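Side-chain contacts in esterase E25 (Uncultured bacterium, PDB 4Q05), which probably hydrolyses ester bonds as a dimeric bacterial member of the hormone-sensitive lipase family, built on the alpha/beta hydrolase fold: residues L132-H137 with Q189-Q194; D182-V187 with M213-H218; Q217-I220 with D225-G228; N272-D275 with L280-P283. All coordinates share one frame; numbering follows the deposited sequence.

Contact 1 (L132-H137 with Q189-Q194)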
# COMPACT_ATOMS: atom_id res chain seq x y z
N LEU A 132 -14.81 8.62 21.36
CA LEU A 132 -15.92 8.40 20.44
C LEU A 132 -15.45 8.35 18.99
O LEU A 132 -14.62 9.16 18.56
CB LEU A 132 -16.98 9.50 20.60
CG LEU A 132 -18.20 9.38 19.68
CD1 LEU A 132 -19.03 8.16 20.02
CD2 LEU A 132 -19.05 10.65 19.77
N PHE A 133 -15.98 7.39 18.25
CA PHE A 133 -15.65 7.27 16.84
C PHE A 133 -16.86 7.75 16.06
O PHE A 133 -17.93 7.14 16.11
CB PHE A 133 -15.32 5.83 16.45
CG PHE A 133 -14.84 5.68 15.04
CD1 PHE A 133 -15.72 5.79 13.98
CD2 PHE A 133 -13.50 5.45 14.77
CE1 PHE A 133 -15.29 5.67 12.68
CE2 PHE A 133 -13.05 5.32 13.48
CZ PHE A 133 -13.95 5.44 12.42
N VAL A 134 -16.69 8.86 15.35
CA VAL A 134 -17.79 9.40 14.56
C VAL A 134 -17.62 8.88 13.14
O VAL A 134 -16.61 9.13 12.47
CB VAL A 134 -17.80 10.93 14.58
CG1 VAL A 134 -18.91 11.45 13.69
CG2 VAL A 134 -17.95 11.43 16.03
N HIS A 135 -18.62 8.13 12.68
CA HIS A 135 -18.45 7.36 11.46
C HIS A 135 -19.26 7.96 10.32
O HIS A 135 -20.40 8.37 10.51
CB HIS A 135 -18.87 5.91 11.71
CG HIS A 135 -19.11 5.14 10.46
ND1 HIS A 135 -18.09 4.76 9.61
CD2 HIS A 135 -20.26 4.68 9.90
CE1 HIS A 135 -18.60 4.10 8.58
NE2 HIS A 135 -19.91 4.04 8.73
N THR A 136 -18.65 8.03 9.15
CA THR A 136 -19.33 8.55 7.97
C THR A 136 -19.33 7.44 6.93
O THR A 136 -18.27 7.05 6.44
CB THR A 136 -18.61 9.78 7.41
OG1 THR A 136 -17.23 9.47 7.20
CG2 THR A 136 -18.69 10.93 8.41
N HIS A 137 -20.51 6.92 6.63
CA HIS A 137 -20.62 5.70 5.84
C HIS A 137 -20.13 5.88 4.40
O HIS A 137 -20.08 6.99 3.88
CB HIS A 137 -22.06 5.17 5.87
CG HIS A 137 -23.06 6.05 5.19
ND1 HIS A 137 -23.13 6.19 3.82
CD2 HIS A 137 -24.04 6.85 5.69
CE1 HIS A 137 -24.12 7.02 3.51
NE2 HIS A 137 -24.69 7.42 4.63
N GLN A 189 -19.86 19.92 15.27
CA GLN A 189 -19.92 21.12 16.11
C GLN A 189 -20.64 20.84 17.40
O GLN A 189 -20.20 21.25 18.48
CB GLN A 189 -20.60 22.28 15.38
CG GLN A 189 -19.68 23.01 14.41
CD GLN A 189 -19.64 24.52 14.66
OE1 GLN A 189 -20.66 25.21 14.53
NE2 GLN A 189 -18.46 25.03 15.02
N HIS A 190 -21.76 20.13 17.31
CA HIS A 190 -22.52 19.78 18.50
C HIS A 190 -21.66 19.00 19.48
O HIS A 190 -21.68 19.27 20.68
CB HIS A 190 -23.77 18.99 18.14
CG HIS A 190 -24.48 18.42 19.33
ND1 HIS A 190 -25.37 19.16 20.08
CD2 HIS A 190 -24.45 17.19 19.89
CE1 HIS A 190 -25.85 18.41 21.06
NE2 HIS A 190 -25.30 17.21 20.97
N LEU A 191 -20.91 18.03 18.96
CA LEU A 191 -20.07 17.21 19.81
C LEU A 191 -19.01 18.02 20.54
O LEU A 191 -18.74 17.76 21.71
CB LEU A 191 -19.43 16.08 18.99
CG LEU A 191 -20.41 15.05 18.44
CD1 LEU A 191 -19.73 14.12 17.44
CD2 LEU A 191 -21.05 14.25 19.58
N LEU A 192 -18.41 18.99 19.86
CA LEU A 192 -17.41 19.85 20.49
C LEU A 192 -17.99 20.70 21.63
O LEU A 192 -17.27 21.07 22.55
CB LEU A 192 -16.73 20.77 19.48
CG LEU A 192 -15.84 20.09 18.44
CD1 LEU A 192 -14.66 20.97 18.08
CD2 LEU A 192 -15.35 18.75 18.95
N LYS A 193 -19.29 21.00 21.57
CA LYS A 193 -19.96 21.66 22.69
C LYS A 193 -19.95 20.75 23.91
O LYS A 193 -20.01 21.21 25.05
CB LYS A 193 -21.42 22.02 22.34
CG LYS A 193 -21.59 23.35 21.61
CD LYS A 193 -23.06 23.61 21.20
CE LYS A 193 -23.97 23.95 22.38
NZ LYS A 193 -24.79 22.80 22.88
N GLN A 194 -19.85 19.45 23.65
CA GLN A 194 -20.02 18.41 24.67
C GLN A 194 -18.72 17.96 25.33
O GLN A 194 -18.73 17.48 26.46
CB GLN A 194 -20.65 17.17 24.04
CG GLN A 194 -22.03 16.81 24.55
CD GLN A 194 -23.13 17.43 23.73
OE1 GLN A 194 -24.13 16.77 23.42
NE2 GLN A 194 -22.97 18.70 23.36

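Contact 2 (D182-V187 with M213-H218)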
# COMPACT_ATOMS: atom_id res chain seq x y z
N ASP A 182 -22.85 19.65 5.30
CA ASP A 182 -23.45 20.44 6.38
C ASP A 182 -23.83 19.57 7.57
O ASP A 182 -23.56 19.92 8.72
CB ASP A 182 -24.70 21.19 5.87
CG ASP A 182 -24.36 22.34 4.92
OD1 ASP A 182 -23.18 22.75 4.87
OD2 ASP A 182 -25.28 22.82 4.23
N ASP A 183 -24.46 18.44 7.29
CA ASP A 183 -24.86 17.50 8.33
C ASP A 183 -23.69 17.00 9.15
O ASP A 183 -23.75 16.94 10.38
CB ASP A 183 -25.62 16.32 7.75
CG ASP A 183 -27.01 16.71 7.30
OD1 ASP A 183 -27.40 17.87 7.55
OD2 ASP A 183 -27.71 15.86 6.70
N VAL A 184 -22.61 16.62 8.47
CA VAL A 184 -21.46 16.16 9.22
C VAL A 184 -20.91 17.28 10.09
O VAL A 184 -20.64 17.10 11.27
CB VAL A 184 -20.38 15.56 8.31
CG1 VAL A 184 -19.16 15.21 9.12
CG2 VAL A 184 -20.93 14.31 7.62
N PHE A 185 -20.78 18.47 9.51
CA PHE A 185 -20.31 19.62 10.29
C PHE A 185 -21.22 19.90 11.49
O PHE A 185 -20.74 20.15 12.60
CB PHE A 185 -20.20 20.85 9.40
CG PHE A 185 -19.74 22.08 10.12
CD1 PHE A 185 -18.42 22.22 10.49
CD2 PHE A 185 -20.64 23.09 10.41
CE1 PHE A 185 -17.99 23.35 11.15
CE2 PHE A 185 -20.21 24.23 11.08
CZ PHE A 185 -18.89 24.36 11.44
N THR A 186 -22.53 19.84 11.27
CA THR A 186 -23.50 20.11 12.33
C THR A 186 -23.31 19.18 13.50
O THR A 186 -23.25 19.61 14.65
CB THR A 186 -24.95 19.96 11.79
OG1 THR A 186 -25.22 21.02 10.88
CG2 THR A 186 -25.95 20.02 12.92
N VAL A 187 -23.19 17.88 13.22
CA VAL A 187 -23.01 16.92 14.29
C VAL A 187 -21.67 17.13 14.98
O VAL A 187 -21.58 17.10 16.21
CB VAL A 187 -23.10 15.47 13.76
CG1 VAL A 187 -22.66 14.48 14.84
CG2 VAL A 187 -24.52 15.18 13.32
N MET A 213 -12.67 14.01 4.83
CA MET A 213 -11.55 14.82 4.37
C MET A 213 -11.98 16.28 4.15
O MET A 213 -11.28 17.21 4.55
CB MET A 213 -10.96 14.23 3.08
CG MET A 213 -10.30 12.85 3.29
SD MET A 213 -9.70 12.20 1.72
CE MET A 213 -8.33 13.31 1.38
N GLY A 214 -13.12 16.48 3.50
CA GLY A 214 -13.61 17.82 3.25
C GLY A 214 -13.90 18.57 4.53
O GLY A 214 -13.59 19.75 4.67
N LEU A 215 -14.51 17.89 5.49
CA LEU A 215 -14.78 18.50 6.79
C LEU A 215 -13.50 18.93 7.49
O LEU A 215 -13.40 20.04 8.01
CB LEU A 215 -15.52 17.53 7.70
CG LEU A 215 -15.65 18.07 9.13
CD1 LEU A 215 -16.48 19.35 9.12
CD2 LEU A 215 -16.26 17.04 10.05
N VAL A 216 -12.52 18.04 7.53
CA VAL A 216 -11.29 18.37 8.24
C VAL A 216 -10.61 19.59 7.61
O VAL A 216 -10.08 20.43 8.31
CB VAL A 216 -10.32 17.17 8.30
CG1 VAL A 216 -9.00 17.59 8.94
CG2 VAL A 216 -10.95 16.04 9.09
N GLN A 217 -10.65 19.67 6.28
CA GLN A 217 -10.08 20.82 5.59
C GLN A 217 -10.79 22.12 5.99
O GLN A 217 -10.15 23.14 6.23
CB GLN A 217 -10.14 20.60 4.08
CG GLN A 217 -9.10 19.59 3.61
CD GLN A 217 -9.36 19.07 2.23
OE1 GLN A 217 -10.51 18.94 1.81
NE2 GLN A 217 -8.31 18.75 1.51
N HIS A 218 -12.11 22.05 6.07
CA HIS A 218 -12.94 23.16 6.52
C HIS A 218 -12.58 23.56 7.96
O HIS A 218 -12.29 24.73 8.24
CB HIS A 218 -14.41 22.78 6.42
CG HIS A 218 -15.36 23.88 6.77
ND1 HIS A 218 -15.22 25.17 6.29
CD2 HIS A 218 -16.49 23.89 7.52
CE1 HIS A 218 -16.20 25.93 6.75
NE2 HIS A 218 -16.99 25.17 7.50

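Contact 3 (Q217-I220 with D225-G228)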
# COMPACT_ATOMS: atom_id res chain seq x y z
N GLN A 217 -10.65 19.67 6.28
CA GLN A 217 -10.08 20.82 5.59
C GLN A 217 -10.79 22.12 5.99
O GLN A 217 -10.15 23.14 6.23
CB GLN A 217 -10.14 20.60 4.08
CG GLN A 217 -9.10 19.59 3.61
CD GLN A 217 -9.36 19.07 2.23
OE1 GLN A 217 -10.51 18.94 1.81
NE2 GLN A 217 -8.31 18.75 1.51
N HIS A 218 -12.11 22.05 6.07
CA HIS A 218 -12.94 23.16 6.52
C HIS A 218 -12.58 23.56 7.96
O HIS A 218 -12.29 24.73 8.24
CB HIS A 218 -14.41 22.78 6.42
CG HIS A 218 -15.36 23.88 6.77
ND1 HIS A 218 -15.22 25.17 6.29
CD2 HIS A 218 -16.49 23.89 7.52
CE1 HIS A 218 -16.20 25.93 6.75
NE2 HIS A 218 -16.99 25.17 7.50
N LEU A 219 -12.56 22.58 8.86
CA LEU A 219 -12.18 22.83 10.25
C LEU A 219 -10.82 23.51 10.37
O LEU A 219 -10.65 24.43 11.17
CB LEU A 219 -12.14 21.53 11.06
CG LEU A 219 -13.43 20.73 11.16
CD1 LEU A 219 -13.17 19.40 11.86
CD2 LEU A 219 -14.50 21.53 11.88
N ILE A 220 -9.85 23.05 9.59
CA ILE A 220 -8.52 23.63 9.64
C ILE A 220 -8.56 25.08 9.20
O ILE A 220 -7.93 25.94 9.81
CB ILE A 220 -7.52 22.81 8.80
CG1 ILE A 220 -7.23 21.48 9.50
CG2 ILE A 220 -6.23 23.58 8.61
CD1 ILE A 220 -6.58 20.46 8.58
N ASP A 225 -11.22 23.07 16.49
CA ASP A 225 -10.50 21.91 17.02
C ASP A 225 -10.71 20.68 16.13
O ASP A 225 -11.79 20.46 15.61
CB ASP A 225 -10.96 21.62 18.45
CG ASP A 225 -10.40 22.61 19.47
OD1 ASP A 225 -9.74 23.59 19.07
OD2 ASP A 225 -10.62 22.39 20.68
N LEU A 226 -9.66 19.87 15.97
CA LEU A 226 -9.72 18.72 15.06
C LEU A 226 -9.89 17.43 15.82
O LEU A 226 -9.54 17.34 16.99
CB LEU A 226 -8.44 18.64 14.24
CG LEU A 226 -8.05 19.91 13.48
CD1 LEU A 226 -6.73 19.68 12.74
CD2 LEU A 226 -9.14 20.29 12.52
N PRO A 227 -10.40 16.39 15.14
CA PRO A 227 -10.46 15.08 15.80
C PRO A 227 -9.06 14.60 16.19
O PRO A 227 -8.08 15.06 15.61
CB PRO A 227 -11.03 14.16 14.70
CG PRO A 227 -11.75 15.06 13.78
CD PRO A 227 -10.96 16.35 13.78
N GLY A 228 -8.98 13.71 17.17
CA GLY A 228 -7.71 13.14 17.58
C GLY A 228 -7.14 12.18 16.55
O GLY A 228 -5.94 11.92 16.53

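Contact 4 (N272-D275 with L280-P283)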
# COMPACT_ATOMS: atom_id res chain seq x y z
N ASN A 272 -22.55 18.10 -8.67
CA ASN A 272 -23.56 19.14 -8.87
C ASN A 272 -23.00 20.28 -9.73
O ASN A 272 -23.16 21.44 -9.39
CB ASN A 272 -24.06 19.68 -7.52
CG ASN A 272 -25.45 20.35 -7.63
OD1 ASN A 272 -26.26 20.01 -8.49
ND2 ASN A 272 -25.71 21.30 -6.74
N GLY A 273 -22.35 19.95 -10.84
CA GLY A 273 -21.80 20.96 -11.72
C GLY A 273 -20.34 21.34 -11.47
O GLY A 273 -19.69 21.91 -12.35
N ARG A 274 -19.82 21.04 -10.29
CA ARG A 274 -18.41 21.33 -9.99
C ARG A 274 -17.49 20.46 -10.82
O ARG A 274 -17.85 19.35 -11.20
CB ARG A 274 -18.10 21.10 -8.51
CG ARG A 274 -18.71 22.14 -7.59
CD ARG A 274 -18.29 21.92 -6.14
NE ARG A 274 -18.87 22.94 -5.27
CZ ARG A 274 -18.38 24.17 -5.14
NH1 ARG A 274 -17.29 24.53 -5.82
NH2 ARG A 274 -18.97 25.04 -4.33
N ASP A 275 -16.29 20.96 -11.11
CA ASP A 275 -15.26 20.15 -11.76
C ASP A 275 -14.92 18.98 -10.85
O ASP A 275 -14.89 19.13 -9.63
CB ASP A 275 -14.01 20.98 -12.04
CG ASP A 275 -13.02 20.24 -12.90
OD1 ASP A 275 -13.18 20.25 -14.14
OD2 ASP A 275 -12.08 19.62 -12.34
N LEU A 280 -13.57 20.41 -3.33
CA LEU A 280 -14.81 20.16 -2.61
C LEU A 280 -15.41 18.83 -3.06
O LEU A 280 -16.11 18.17 -2.29
CB LEU A 280 -15.79 21.32 -2.79
CG LEU A 280 -15.34 22.65 -2.16
CD1 LEU A 280 -16.31 23.78 -2.50
CD2 LEU A 280 -15.20 22.50 -0.65
N VAL A 281 -15.11 18.44 -4.30
CA VAL A 281 -15.57 17.17 -4.85
C VAL A 281 -14.54 16.05 -4.62
O VAL A 281 -14.90 14.91 -4.32
CB VAL A 281 -15.81 17.29 -6.37
CG1 VAL A 281 -16.19 15.95 -6.96
CG2 VAL A 281 -16.88 18.35 -6.66
N SER A 282 -13.26 16.38 -4.79
CA SER A 282 -12.18 15.41 -4.64
C SER A 282 -11.15 16.01 -3.72
O SER A 282 -10.23 16.69 -4.17
CB SER A 282 -11.56 15.13 -6.00
OG SER A 282 -12.49 14.47 -6.85
N PRO A 283 -11.34 15.83 -2.41
CA PRO A 283 -10.56 16.51 -1.37
C PRO A 283 -9.05 16.22 -1.43
O PRO A 283 -8.29 16.98 -0.83
CB PRO A 283 -11.15 15.96 -0.06
CG PRO A 283 -12.45 15.40 -0.40
CD PRO A 283 -12.43 15.01 -1.84

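Contact 1 (L132-H137 with Q189-Q194)
Leu-191 of helix 179-194 comes down on strand 132-136 between Val-134 and Leu-132, giving one methyl to each. The tight part is Val-134: its CG2 meets Leu-191 CD1 end-on at 3.5 Å, the two side chains reaching straight toward each other from backbones whose nearest CA atoms, those of Val-134 and Leu-191, are still 9.7 Å apart. In Val-134, CG1 takes the place opposite the backbone N (chi1 177°), which leaves CG2 as the branch directed at the helix. Leu-191 has its CG opposite the carbonyl carbon (chi1 -66°), and this sends the fork with both methyls over the strand. Around this pair the floor is completed by Ile-167, Ile-200 and Leu-202 from the two flanking strands, and Val-134 is buried. The other methyl makes the looser half: Leu-191 CD2 lies 4.1 Å from Leu-132 CD2, the two chains crossing at about a right angle, and both leucines keep some exposure. Beyond them, Gln-189, Lys-193 and Gln-194 carry polar groups on the solvent side of the helix. Phe-133 and His-135 belong to the other face of the strand, where they pack on Ile-156 of helix 151-160. The geometry is that of a beta-alpha-beta crossover: helix 179-194 links parallel strands 164-168 and 200-205 and passes over strand 132-136, which lies between them in the sheet. With no hydrogen bond between the segments and 93 Å² buried, their direct contact rests on methyl packing alone, so shape rather than bond direction sets the fit.

Contact 2 (D182-V187 with M213-H218)
Two helices lying side by side on one face of the alpha/beta hydrolase sheet meet here through Phe-185, Val-184, Leu-215 and His-218; the second helix, 206-221, probably follows the nucleophile elbow. Their axes come within 10.1 Å at a crossing angle of -58°. Leu-215 splits its methyls between two neighbours: CD2 packs on Val-184 CG1 at 3.6 Å, near the sheet, while CD1 touches Phe-185 CD1 at 3.7 Å, approaching the ring at its edge and in its plane. One turn further on, His-218 completes a T-shaped stack, its edge turned to the face of Phe-185 with the planes at 60° and the centroids of the Phe-185 and His-218 rings 5.3 Å apart. His-218 CD2 leads, 3.9 Å from Phe-185 CD1, and NE2 stands above the rim. In Phe-185, CG opposite the backbone N (chi1 179°) lays the ring alongside helix 206-221, edge to Leu-215 and one face to His-218. With the ring cut back to an alanine here, His-218 would probably lose the face its edge is turned to, and a gap would be likely to open beside Leu-215 CD1. The chemistry grades from purely aliphatic near the sheet to aromatic toward the surface, where an imidazole edge tolerates partial exposure.

Contact 3 (Q217-I220 with D225-G228)
After helix 206-221 ends, the chain doubles back in an extended form, bringing the CA of Leu-226 to 6.8 Å from that of Leu-219 without any backbone hydrogen bond between the segments. Leu-226 fills the space between them. Its side chain leaves the backbone obliquely, but with CG opposite the carbonyl carbon (chi1 -53°) its two methyls reach the helix. CD2 settles on Leu-219 CB at 3.6 Å, the two leucines running past each other in opposite directions, so that a methyl of one lies at the base of the other. CD1 meets Ile-220 CG1 at 3.7 Å, and CD2 lies about as close to the same Ile-220 carbon, making a fork across which the isoleucine chain passes nearly at right angles. Leu-219 in turn extends CD1 toward Pro-227, 4.2 Å from the ring atom CD, and toward the carbonyl of Asp-225. That carbonyl oxygen is hydrogen-bonded to Tyr-188 OH of helix 179-194, whose side chain also touches Leu-219 and Pro-227. Gly-228 then pairs by backbone with Ile-200 as strand 229-235 is about to begin. The contact thus folds an alpha-to-beta connection against the helix it leaves: hydrocarbon packing joins the segments, while Tyr-188 OH and the Ile-200 backbone add hydrogen bonds from neighbouring elements.

Contact 4 (N272-D275 with L280-P283)
Beside Val-281, which packs on Arg-274, the hydroxyl OG of Ser-282 is gripped twice, giving a hydrogen bond to Leu-276 O and taking one from Met-239 N. No hydrogen bond crosses between the segments; methyls meet the arginine chain, its guanidinium face and a carbonyl oxygen. Val-281 CG2 packs on Arg-274 CB at 3.5 Å and lies 3.7 Å from Asp-275 O, so this methyl sits against both the root of the arginine and the backbone beyond it. Arg-274 runs extended from CG to NE, then turns at its last torsion (chi4 -80°), presenting the flat of its guanidinium to Leu-280. Leu-280 CD1 stands over the centre of that face, 3.4 Å from Arg-274 CZ. The charge is met elsewhere: Arg-274 NH1 forms a salt bridge with Asp-278 OD2, while OD1 of the same carboxylate takes the Leu-280 N-H, so one aspartate ties arginine and leucine together and probably helps hold the guanidinium flat against the methyl. Asp-275 OD2 accepts from Lys-277 N, bracing the intervening turn. The loop, exposed at Arg-274, Asp-275 and Leu-280 but buried from Val-281 on, lies between helix 262-271 and strand 294-299. Its inner end is fastened to helix 206-221, where Val-281 O bonds to Asn-210 ND2 and Pro-283 packs on Asn-210 and Met-213.

Contacts 1, 2 and 3 form a continuous patch on one side of the molecule. Helix 179-194 serves contacts 1 and 2, whose centres are 10 Å apart, with Thr-136 CG2 4.1 Å from Val-184 CG2; helix 206-221 carries contact 2 into contact 3, where Phe-185 CE1 lies 4.0 Å from Leu-219 CD2. Leu-192 CD1 and Asp-225 CB, 3.8 Å apart, join contact 1 to contact 3. Contact 4 is remote from contact 1, about 24 Å between centres, yet reaches the patch through Gln-217 NE2 and Pro-283 O, a probable hydrogen bond of 2.9 Å. The probable nucleophile elbow borders contacts 1 and 2: Thr-136 OG1 makes a weak hydrogen bond to Gly-208 O, and Val-184 lies near without touching.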